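Local coordinates for uncharacterized protein (Xanthomonas campestris pv. vesicatoria, PDB 4FC9) that is a type III effector (XopL) secreted into plant host cells, this all-helical, bilobal C-terminal domain probably acting as an E3 ubiquitin ligase, at residues E52-L57 with A153-A158. Residues are numbered along the deposited sequence; the frame is centred on the assembly and turned at random.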
ATOM      1  N   GLU A  52      17.684  -5.459   1.142  1.00 19.03           N
ATOM      2  CA  GLU A  52      17.945  -4.125   1.671  1.00 19.59           C
ATOM      3  C   GLU A  52      18.269  -3.143   0.549  1.00 19.59           C
ATOM      4  O   GLU A  52      19.195  -2.340   0.639  1.00 19.87           O
ATOM      5  CB  GLU A  52      19.034  -4.164   2.744  1.00 24.10           C
ATOM      6  CG  GLU A  52      18.609  -4.959   3.965  1.00 25.94           C
ATOM      7  CD  GLU A  52      19.695  -5.079   5.007  1.00 29.88           C
ATOM      8  OE1 GLU A  52      20.685  -5.804   4.763  1.00 38.06           O
ATOM      9  OE2 GLU A  52      19.555  -4.458   6.076  1.00 29.01           O
ATOM     10  N   ARG A  53      17.471  -3.229  -0.509  1.00 23.40           N
ATOM     11  CA  ARG A  53      17.620  -2.384  -1.684  1.00 20.53           C
ATOM     12  C   ARG A  53      16.317  -1.659  -2.028  1.00 18.50           C
ATOM     13  O   ARG A  53      15.235  -2.048  -1.588  1.00 18.96           O
ATOM     14  CB  ARG A  53      18.127  -3.211  -2.874  1.00 21.55           C
ATOM     15  CG  ARG A  53      19.553  -3.717  -2.685  1.00 21.43           C
ATOM     16  CD  ARG A  53      19.923  -4.799  -3.683  1.00 25.59           C
ATOM     17  NE  ARG A  53      19.974  -4.305  -5.058  1.00 27.01           N
ATOM     18  CZ  ARG A  53      20.458  -5.004  -6.083  1.00 27.54           C
ATOM     19  NH1 ARG A  53      20.938  -6.224  -5.891  1.00 25.34           N
ATOM     20  NH2 ARG A  53      20.465  -4.482  -7.301  1.00 27.24           N
ATOM     21  N   ASN A  54      16.451  -0.601  -2.819  1.00 20.18           N
ATOM     22  CA  ASN A  54      15.379   0.327  -3.143  1.00 19.81           C
ATOM     23  C   ASN A  54      14.838   0.050  -4.550  1.00 19.38           C
ATOM     24  O   ASN A  54      15.464   0.428  -5.540  1.00 19.59           O
ATOM     25  CB  ASN A  54      15.954   1.749  -3.070  1.00 20.64           C
ATOM     26  CG  ASN A  54      14.900   2.835  -3.196  1.00 20.74           C
ATOM     27  OD1 ASN A  54      13.762   2.589  -3.592  1.00 19.15           O
ATOM     28  ND2 ASN A  54      15.291   4.059  -2.866  1.00 23.67           N
ATOM     29  N   PRO A  55      13.663  -0.600  -4.645  1.00 19.58           N
ATOM     30  CA  PRO A  55      13.099  -0.966  -5.950  1.00 22.44           C
ATOM     31  C   PRO A  55      12.543   0.221  -6.730  1.00 19.83           C
ATOM     32  O   PRO A  55      12.071   0.049  -7.853  1.00 23.41           O
ATOM     33  CB  PRO A  55      11.959  -1.920  -5.578  1.00 22.43           C
ATOM     34  CG  PRO A  55      11.541  -1.483  -4.223  1.00 19.82           C
ATOM     35  CD  PRO A  55      12.813  -1.061  -3.534  1.00 16.93           C
ATOM     36  N   PHE A  56      12.600   1.408  -6.141  1.00 19.82           N
ATOM     37  CA  PHE A  56      12.017   2.588  -6.761  1.00 19.23           C
ATOM     38  C   PHE A  56      13.031   3.364  -7.584  1.00 20.17           C
ATOM     39  O   PHE A  56      12.674   4.305  -8.288  1.00 23.60           O
ATOM     40  CB  PHE A  56      11.362   3.478  -5.703  1.00 20.63           C
ATOM     41  CG  PHE A  56      10.190   2.826  -5.018  1.00 20.59           C
ATOM     42  CD1 PHE A  56       8.959   2.752  -5.646  1.00 21.24           C
ATOM     43  CD2 PHE A  56      10.326   2.268  -3.758  1.00 19.55           C
ATOM     44  CE1 PHE A  56       7.878   2.139  -5.024  1.00 23.44           C
ATOM     45  CE2 PHE A  56       9.252   1.654  -3.129  1.00 21.13           C
ATOM     46  CZ  PHE A  56       8.025   1.590  -3.761  1.00 21.31           C
ATOM     47  N   LEU A  57      14.292   2.958  -7.503  1.00 16.49           N
ATOM     48  CA  LEU A  57      15.337   3.584  -8.299  1.00 18.69           C
ATOM     49  C   LEU A  57      15.982   2.578  -9.236  1.00 23.95           C
ATOM     50  O   LEU A  57      16.151   1.411  -8.888  1.00 27.76           O
ATOM     51  CB  LEU A  57      16.399   4.226  -7.404  1.00 18.48           C
ATOM     52  CG  LEU A  57      16.007   5.490  -6.638  1.00 18.68           C
ATOM     53  CD1 LEU A  57      17.087   5.855  -5.641  1.00 18.73           C
ATOM     54  CD2 LEU A  57      15.746   6.642  -7.593  1.00 19.33           C
ATOM     55  N   ALA A 153      11.208   0.160   7.050  1.00 21.04           N
ATOM     56  CA  ALA A 153       9.807   0.417   7.380  1.00 18.27           C
ATOM     57  C   ALA A 153       9.159   1.405   6.420  1.00 19.96           C
ATOM     58  O   ALA A 153       8.026   1.209   5.988  1.00 19.96           O
ATOM     59  CB  ALA A 153       9.694   0.924   8.798  1.00 21.09           C
ATOM     60  N   THR A 154       9.869   2.477   6.092  1.00 23.40           N
ATOM     61  CA  THR A 154       9.307   3.488   5.210  1.00 17.01           C
ATOM     62  C   THR A 154       9.186   2.946   3.795  1.00 20.49           C
ATOM     63  O   THR A 154       8.180   3.165   3.124  1.00 20.58           O
ATOM     64  CB  THR A 154      10.110   4.811   5.234  1.00 16.17           C
ATOM     65  OG1 THR A 154      11.410   4.611   4.667  1.00 17.34           O
ATOM     66  CG2 THR A 154      10.247   5.334   6.655  1.00 17.17           C
ATOM     67  N   LEU A 155      10.198   2.212   3.348  1.00 18.74           N
ATOM     68  CA  LEU A 155      10.142   1.630   2.017  1.00 17.36           C
ATOM     69  C   LEU A 155       9.128   0.488   1.920  1.00 18.29           C
ATOM     70  O   LEU A 155       8.496   0.303   0.883  1.00 15.77           O
ATOM     71  CB  LEU A 155      11.522   1.165   1.570  1.00 16.55           C
ATOM     72  CG  LEU A 155      12.427   2.312   1.139  1.00 17.29           C
ATOM     73  CD1 LEU A 155      13.801   1.789   0.811  1.00 18.56           C
ATOM     74  CD2 LEU A 155      11.823   3.029  -0.059  1.00 20.52           C
ATOM     75  N   ALA A 156       8.972  -0.272   2.998  1.00 16.43           N
ATOM     76  CA  ALA A 156       7.967  -1.322   3.009  1.00 17.24           C
ATOM     77  C   ALA A 156       6.583  -0.698   2.862  1.00 20.66           C
ATOM     78  O   ALA A 156       5.732  -1.231   2.157  1.00 19.39           O
ATOM     79  CB  ALA A 156       8.050  -2.145   4.276  1.00 16.44           C
ATOM     80  N   LYS A 157       6.362   0.444   3.510  1.00 18.81           N
ATOM     81  CA  LYS A 157       5.087   1.132   3.362  1.00 17.82           C
ATOM     82  C   LYS A 157       4.894   1.625   1.932  1.00 16.01           C
ATOM     83  O   LYS A 157       3.788   1.583   1.401  1.00 15.01           O
ATOM     84  CB  LYS A 157       4.935   2.284   4.361  1.00 17.82           C
ATOM     85  CG  LYS A 157       3.604   3.030   4.235  1.00 18.58           C
ATOM     86  CD  LYS A 157       2.400   2.141   4.534  1.00 19.46           C
ATOM     87  CE  LYS A 157       2.346   1.766   6.001  1.00 17.70           C
ATOM     88  NZ  LYS A 157       1.090   1.045   6.347  1.00 22.33           N
ATOM     89  N   ALA A 158       5.972   2.084   1.303  1.00 15.78           N
ATOM     90  CA  ALA A 158       5.884   2.556  -0.072  1.00 15.56           C
ATOM     91  C   ALA A 158       5.509   1.424  -1.019  1.00 15.15           C
ATOM     92  O   ALA A 158       4.754   1.626  -1.966  1.00 18.30           O
ATOM     93  CB  ALA A 158       7.183   3.208  -0.502  1.00 13.40           C
TER
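Phe-56 reaches from the loop that follows helix 32-49 to helix 152-171, where its ring lies against Leu-155 and Ala-158, one helical turn apart. The ring presents two neighbouring atoms of one side: CD2 meets CD2 of Leu-155 at 4.1 Å, and CE2 meets CB of Ala-158 at 3.7 Å. Both methyls approach the ring obliquely. The far ring atom CZ also reaches the main chain of Ala-158, 3.7 Å from its carbonyl C. The Phe-56 and Leu-155 side chains run in opposite directions, the terminal methyl of Leu-155 passing the flank of the Phe-56 ring.

Asn-54 comes at Leu-155 roughly at a right angle. With CG anti to the backbone N (chi1 -172°), its amide runs forward along the loop, and OD1 accepts a 3.0 Å hydrogen bond from Phe-56 N, closing an Asx turn. The N-H stands above the carbonyl plane of the amide. The same OD1 lies in the plane of the Phe-56 ring, at its edge, and 4.1 Å from Leu-155 CD2. The Asx turn overlaps a type I beta turn from Asn-54 to Leu-57.

Leu-81 of helix 79-88 touches Phe-56, Leu-155 and Ala-158, while from helix 32-49 Met-44 packs on Phe-56 and Val-48 on Leu-155. No hydrogen bond crosses between the two segments: apolar burial joins loop and helix, while the Asx turn satisfies a buried polar oxygen within the loop itself.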